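RNA methyltransferase, TrmH family (PDB 2I6D) probably transfers methyl groups to RNA, as a TrmH-family member of the knotted SPOUT class of methyltransferases. Local coordinates at residues Y43-L55 and P61-F75. Numbering follows the deposited sequence. Where two conformers were deposited one is given.
Sequences YRCRMLVGTAAML and PHDAEVVELPESFDF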
loop_
_atom_site.group_PDB
_atom_site.type_symbol
_atom_site.label_atom_id
_atom_site.label_comp_id
_atom_site.label_asym_id
_atom_site.label_seq_id
_atom_site.Cartn_x
_atom_site.Cartn_y
_atom_site.Cartn_z
ATOM N N TYR A 43 -11.538 -8.516 0.828
ATOM C CA TYR A 43 -11.731 -7.803 2.088
ATOM C C TYR A 43 -13.124 -8.084 2.555
ATOM O O TYR A 43 -13.998 -8.367 1.745
ATOM C CB TYR A 43 -11.540 -6.279 1.920
ATOM C CG TYR A 43 -10.104 -5.944 1.691
ATOM C CD1 TYR A 43 -9.260 -5.633 2.766
ATOM C CD2 TYR A 43 -9.567 -6.006 0.402
ATOM C CE1 TYR A 43 -7.929 -5.364 2.554
ATOM C CE2 TYR A 43 -8.225 -5.773 0.177
ATOM C CZ TYR A 43 -7.413 -5.435 1.255
ATOM O OH TYR A 43 -6.081 -5.184 1.028
ATOM N N ARG A 44 -13.311 -8.012 3.868
ATOM C CA ARG A 44 -14.589 -8.312 4.476
ATOM C C ARG A 44 -15.414 -7.041 4.467
ATOM O O ARG A 44 -15.101 -6.098 5.180
ATOM C CB ARG A 44 -14.369 -8.761 5.911
ATOM C CG ARG A 44 -15.338 -9.808 6.407
ATOM C CD ARG A 44 -16.724 -9.260 6.532
ATOM N NE ARG A 44 -17.618 -10.220 7.180
ATOM C CZ ARG A 44 -18.912 -10.003 7.409
ATOM N NH1 ARG A 44 -19.648 -10.947 8.023
ATOM N NH2 ARG A 44 -19.473 -8.845 7.039
ATOM N N CYS A 45 -16.484 -7.033 3.685
ATOM C CA CYS A 45 -17.331 -5.848 3.586
ATOM C C CYS A 45 -18.386 -5.796 4.716
ATOM O O CYS A 45 -19.141 -6.748 4.915
ATOM C CB CYS A 45 -17.974 -5.775 2.202
ATOM S SG CYS A 45 -19.003 -4.297 2.020
ATOM N N ARG A 46 -18.396 -4.679 5.443
ATOM C CA ARG A 46 -19.268 -4.392 6.585
ATOM C C ARG A 46 -20.514 -3.608 6.133
ATOM O O ARG A 46 -21.612 -3.761 6.667
ATOM C CB ARG A 46 -18.429 -3.523 7.542
ATOM C CG ARG A 46 -18.975 -3.220 8.932
ATOM C CD ARG A 46 -17.831 -2.654 9.790
ATOM N NE ARG A 46 -18.289 -1.882 10.937
ATOM C CZ ARG A 46 -17.505 -1.459 11.927
ATOM N NH1 ARG A 46 -18.020 -0.766 12.937
ATOM N NH2 ARG A 46 -16.210 -1.735 11.919
HETATM N N MSE A 47 -20.291 -2.709 5.176
HETATM C CA MSE A 47 -21.316 -1.780 4.734
HETATM C C MSE A 47 -21.057 -1.389 3.280
HETATM O O MSE A 47 -19.907 -1.227 2.872
HETATM C CB MSE A 47 -21.305 -0.547 5.634
HETATM C CG MSE A 47 -22.124 0.613 5.126
HETATM SE SE MSE A 47 -22.385 1.988 6.531
HETATM C CE MSE A 47 -24.060 1.321 7.252
ATOM N N LEU A 48 -22.134 -1.257 2.510
ATOM C CA LEU A 48 -22.045 -0.871 1.100
ATOM C C LEU A 48 -23.195 0.085 0.824
ATOM O O LEU A 48 -24.354 -0.253 1.015
ATOM C CB LEU A 48 -22.114 -2.099 0.198
ATOM C CG LEU A 48 -21.900 -1.849 -1.290
ATOM C CD1 LEU A 48 -20.477 -1.313 -1.565
ATOM C CD2 LEU A 48 -22.151 -3.138 -2.073
ATOM N N VAL A 49 -22.863 1.291 0.391
ATOM C CA VAL A 49 -23.846 2.373 0.250
ATOM C C VAL A 49 -23.694 2.890 -1.177
ATOM O O VAL A 49 -22.577 3.195 -1.615
ATOM C CB VAL A 49 -23.512 3.470 1.252
ATOM C CG1 VAL A 49 -24.264 4.719 0.978
ATOM C CG2 VAL A 49 -23.828 2.980 2.671
ATOM N N GLY A 50 -24.783 2.932 -1.925
ATOM C CA GLY A 50 -24.673 3.415 -3.285
ATOM C C GLY A 50 -26.024 3.607 -3.926
ATOM O O GLY A 50 -27.045 3.245 -3.358
ATOM N N THR A 51 -26.021 4.168 -5.128
ATOM C CA THR A 51 -27.237 4.264 -5.912
ATOM C C THR A 51 -27.536 2.892 -6.489
ATOM O O THR A 51 -26.625 2.069 -6.641
ATOM C CB THR A 51 -27.077 5.256 -7.066
ATOM O OG1 THR A 51 -25.946 4.866 -7.869
ATOM C CG2 THR A 51 -26.880 6.671 -6.544
ATOM N N ALA A 52 -28.808 2.652 -6.818
ATOM C CA ALA A 52 -29.244 1.384 -7.412
ATOM C C ALA A 52 -28.362 0.943 -8.579
ATOM O O ALA A 52 -28.000 -0.240 -8.673
ATOM C CB ALA A 52 -30.724 1.473 -7.853
ATOM N N ALA A 53 -28.008 1.883 -9.461
ATOM C CA ALA A 53 -27.213 1.552 -10.661
ATOM C C ALA A 53 -25.816 1.052 -10.276
ATOM O O ALA A 53 -25.256 0.179 -10.941
ATOM C CB ALA A 53 -27.130 2.748 -11.614
HETATM N N MSE A 54 -25.275 1.595 -9.191
HETATM C CA MSE A 54 -23.982 1.139 -8.673
HETATM C C MSE A 54 -24.085 -0.210 -7.977
HETATM O O MSE A 54 -23.243 -1.084 -8.187
HETATM C CB MSE A 54 -23.359 2.189 -7.752
HETATM C CG MSE A 54 -23.026 3.503 -8.464
HETATM SE SE MSE A 54 -21.647 3.242 -9.830
HETATM C CE MSE A 54 -22.790 3.109 -11.432
ATOM N N LEU A 55 -25.117 -0.397 -7.164
ATOM C CA LEU A 55 -25.243 -1.640 -6.400
ATOM C C LEU A 55 -25.527 -2.868 -7.286
ATOM O O LEU A 55 -25.085 -3.979 -6.990
ATOM C CB LEU A 55 -26.322 -1.502 -5.323
ATOM C CG LEU A 55 -26.030 -0.485 -4.215
ATOM C CD1 LEU A 55 -27.243 -0.344 -3.311
ATOM C CD2 LEU A 55 -24.808 -0.928 -3.404
ATOM N N PRO A 61 -22.420 -8.143 -1.112
ATOM C CA PRO A 61 -21.522 -8.757 -0.136
ATOM C C PRO A 61 -22.315 -9.609 0.844
ATOM O O PRO A 61 -23.426 -9.233 1.236
ATOM C CB PRO A 61 -20.929 -7.557 0.612
ATOM C CG PRO A 61 -21.266 -6.347 -0.204
ATOM C CD PRO A 61 -22.496 -6.681 -0.967
ATOM N N HIS A 62 -21.758 -10.754 1.212
ATOM C CA HIS A 62 -22.422 -11.584 2.206
ATOM C C HIS A 62 -22.345 -10.922 3.585
ATOM O O HIS A 62 -21.279 -10.496 4.061
ATOM C CB HIS A 62 -21.889 -13.023 2.211
ATOM C CG HIS A 62 -22.768 -13.999 1.482
ATOM N ND1 HIS A 62 -22.551 -14.370 0.171
ATOM C CD2 HIS A 62 -23.865 -14.684 1.888
ATOM C CE1 HIS A 62 -23.476 -15.241 -0.198
ATOM N NE2 HIS A 62 -24.284 -15.449 0.826
ATOM N N ASP A 63 -23.514 -10.785 4.202
ATOM C CA ASP A 63 -23.607 -10.235 5.558
ATOM C C ASP A 63 -23.093 -8.799 5.720
ATOM O O ASP A 63 -22.394 -8.484 6.679
ATOM C CB ASP A 63 -22.897 -11.163 6.558
ATOM C CG ASP A 63 -23.356 -10.933 7.986
ATOM O OD1 ASP A 63 -24.582 -10.816 8.202
ATOM O OD2 ASP A 63 -22.490 -10.849 8.878
ATOM N N ALA A 64 -23.442 -7.930 4.782
ATOM C CA ALA A 64 -23.125 -6.519 4.922
ATOM C C ALA A 64 -24.410 -5.715 5.046
ATOM O O ALA A 64 -25.465 -6.143 4.591
ATOM C CB ALA A 64 -22.279 -6.021 3.743
ATOM N N GLU A 65 -24.321 -4.563 5.688
ATOM C CA GLU A 65 -25.389 -3.589 5.600
ATOM C C GLU A 65 -25.311 -2.830 4.262
ATOM O O GLU A 65 -24.351 -2.087 4.002
ATOM C CB GLU A 65 -25.333 -2.627 6.766
ATOM C CG GLU A 65 -26.448 -1.631 6.737
ATOM C CD GLU A 65 -26.910 -1.266 8.114
ATOM O OE1 GLU A 65 -28.110 -0.951 8.247
ATOM O OE2 GLU A 65 -26.071 -1.304 9.052
ATOM N N VAL A 66 -26.327 -3.036 3.429
ATOM C CA VAL A 66 -26.388 -2.452 2.103
ATOM C C VAL A 66 -27.489 -1.404 2.073
ATOM O O VAL A 66 -28.643 -1.697 2.423
ATOM C CB VAL A 66 -26.642 -3.539 1.034
ATOM C CG1 VAL A 66 -26.774 -2.917 -0.344
ATOM C CG2 VAL A 66 -25.505 -4.561 1.055
ATOM N N VAL A 67 -27.135 -0.176 1.704
ATOM C CA VAL A 67 -28.116 0.925 1.706
ATOM C C VAL A 67 -28.194 1.442 0.298
ATOM O O VAL A 67 -27.194 1.907 -0.226
ATOM C CB VAL A 67 -27.742 2.102 2.656
ATOM C CG1 VAL A 67 -28.859 3.153 2.678
ATOM C CG2 VAL A 67 -27.458 1.616 4.097
ATOM N N GLU A 68 -29.363 1.341 -0.327
ATOM C CA GLU A 68 -29.538 1.919 -1.651
ATOM C C GLU A 68 -29.995 3.355 -1.469
ATOM O O GLU A 68 -31.004 3.600 -0.809
ATOM C CB GLU A 68 -30.561 1.130 -2.486
ATOM C CG GLU A 68 -30.859 1.737 -3.869
ATOM C CD GLU A 68 -32.170 1.221 -4.484
ATOM O OE1 GLU A 68 -32.237 0.015 -4.797
ATOM O OE2 GLU A 68 -33.124 2.022 -4.670
ATOM N N LEU A 69 -29.262 4.288 -2.072
ATOM C CA LEU A 69 -29.551 5.711 -1.946
ATOM C C LEU A 69 -30.135 6.294 -3.231
ATOM O O LEU A 69 -29.796 5.837 -4.328
ATOM C CB LEU A 69 -28.276 6.456 -1.561
ATOM C CG LEU A 69 -27.711 6.150 -0.167
ATOM C CD1 LEU A 69 -26.412 6.876 -0.003
ATOM C CD2 LEU A 69 -28.664 6.551 0.930
ATOM N N PRO A 70 -30.989 7.324 -3.114
ATOM C CA PRO A 70 -31.558 7.875 -4.339
ATOM C C PRO A 70 -30.494 8.625 -5.117
ATOM O O PRO A 70 -29.482 9.043 -4.544
ATOM C CB PRO A 70 -32.624 8.854 -3.824
ATOM C CG PRO A 70 -32.114 9.273 -2.484
ATOM C CD PRO A 70 -31.453 8.046 -1.913
ATOM N N GLU A 71 -30.743 8.793 -6.409
ATOM C CA GLU A 71 -29.930 9.617 -7.303
ATOM C C GLU A 71 -29.681 11.016 -6.715
ATOM O O GLU A 71 -28.591 11.576 -6.870
ATOM C CB GLU A 71 -30.666 9.750 -8.643
ATOM C CG GLU A 71 -29.775 9.719 -9.882
ATOM C CD GLU A 71 -28.832 8.526 -9.903
ATOM O OE1 GLU A 71 -27.611 8.749 -9.751
ATOM O OE2 GLU A 71 -29.297 7.368 -10.050
ATOM N N SER A 72 -30.673 11.546 -6.001
ATOM C CA SER A 72 -30.565 12.876 -5.393
ATOM C C SER A 72 -29.636 12.985 -4.180
ATOM O O SER A 72 -29.280 14.098 -3.788
ATOM C CB SER A 72 -31.941 13.372 -4.974
ATOM O OG SER A 72 -32.451 12.563 -3.937
ATOM N N PHE A 73 -29.292 11.859 -3.557
ATOM C CA PHE A 73 -28.419 11.888 -2.380
ATOM C C PHE A 73 -27.077 12.526 -2.742
ATOM O O PHE A 73 -26.489 12.194 -3.757
ATOM C CB PHE A 73 -28.166 10.485 -1.829
ATOM C CG PHE A 73 -27.208 10.462 -0.650
ATOM C CD1 PHE A 73 -27.676 10.660 0.641
ATOM C CD2 PHE A 73 -25.844 10.254 -0.844
ATOM C CE1 PHE A 73 -26.801 10.650 1.738
ATOM C CE2 PHE A 73 -24.956 10.232 0.250
ATOM C CZ PHE A 73 -25.445 10.439 1.542
ATOM N N ASP A 74 -26.607 13.437 -1.893
ATOM C CA ASP A 74 -25.352 14.122 -2.133
ATOM C C ASP A 74 -24.189 13.399 -1.461
ATOM O O ASP A 74 -23.982 13.522 -0.253
ATOM C CB ASP A 74 -25.438 15.564 -1.640
ATOM C CG ASP A 74 -24.235 16.383 -2.028
ATOM O OD1 ASP A 74 -23.208 15.796 -2.437
ATOM O OD2 ASP A 74 -24.306 17.628 -1.918
ATOM N N PHE A 75 -23.398 12.689 -2.255
ATOM C CA PHE A 75 -22.277 11.922 -1.695
ATOM C C PHE A 75 -21.214 12.756 -0.992
ATOM O O PHE A 75 -20.450 12.205 -0.197
ATOM C CB PHE A 75 -21.652 10.974 -2.731
ATOM C CG PHE A 75 -22.371 9.648 -2.806
ATOM C CD1 PHE A 75 -23.575 9.540 -3.518
ATOM C CD2 PHE A 75 -21.913 8.546 -2.091
ATOM C CE1 PHE A 75 -24.275 8.352 -3.559
ATOM C CE2 PHE A 75 -22.623 7.349 -2.130
ATOM C CZ PHE A 75 -23.815 7.261 -2.883
HETATM O O HOH W 1 -25.524 6.464 -9.916
HETATM O O HOH W 2 -30.702 4.762 -6.731
HETATM O O HOH W 3 -29.377 4.664 -9.477
#
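Arg44 and Asp63 close one end of this strand pair with a salt bridge. From CB the arginine chain turns about CB–CG (chi2 -68°), which swings its guanidinium to the Pro61–Ala64 type II turn. CZ faces Asp63 O and OD2, about equally far from both; NH1 meets OD2 at 3.0 Å, in the guanidinium plane and on the anti lone pair of the carboxylate. NH2 donates to Asp63 O, also at 3.0 Å and from above the carbonyl plane, and to Cys45 O. Arginine suits the place because one flat group can bind a carboxylate and two carbonyls together.

Beyond it, strands 47-51 and 65-69 run parallel, their bonds alternating from Glu65 N to Arg46 O through to Leu69 N to Gly50 O (2.8 Å). On one face Val49 CG2 lies 4.0 Å from Val67 CB, branched residues that favour extended backbone; selenomethionine Met47 bends CE back against Glu65. On the other, the Leu48 side chain crosses the Pro61 ring at about a right angle, CD2 meeting CD at 3.7 Å, while Leu55 CD1, reaching back from the helix, packs on Glu68 CA at 3.6 Å. The edge of the Phe75 ring meets Gly50 CA, with CZ at 4.0 Å. Thr51 occupies the helix N-cap, and one water links its OG1 to Glu71 OE1.

Strand 45-51, helix 52-56 and strand 65-69 form a beta-alpha-beta unit at the margin of the mixed sheet in the MRM3-like substrate-binding domain.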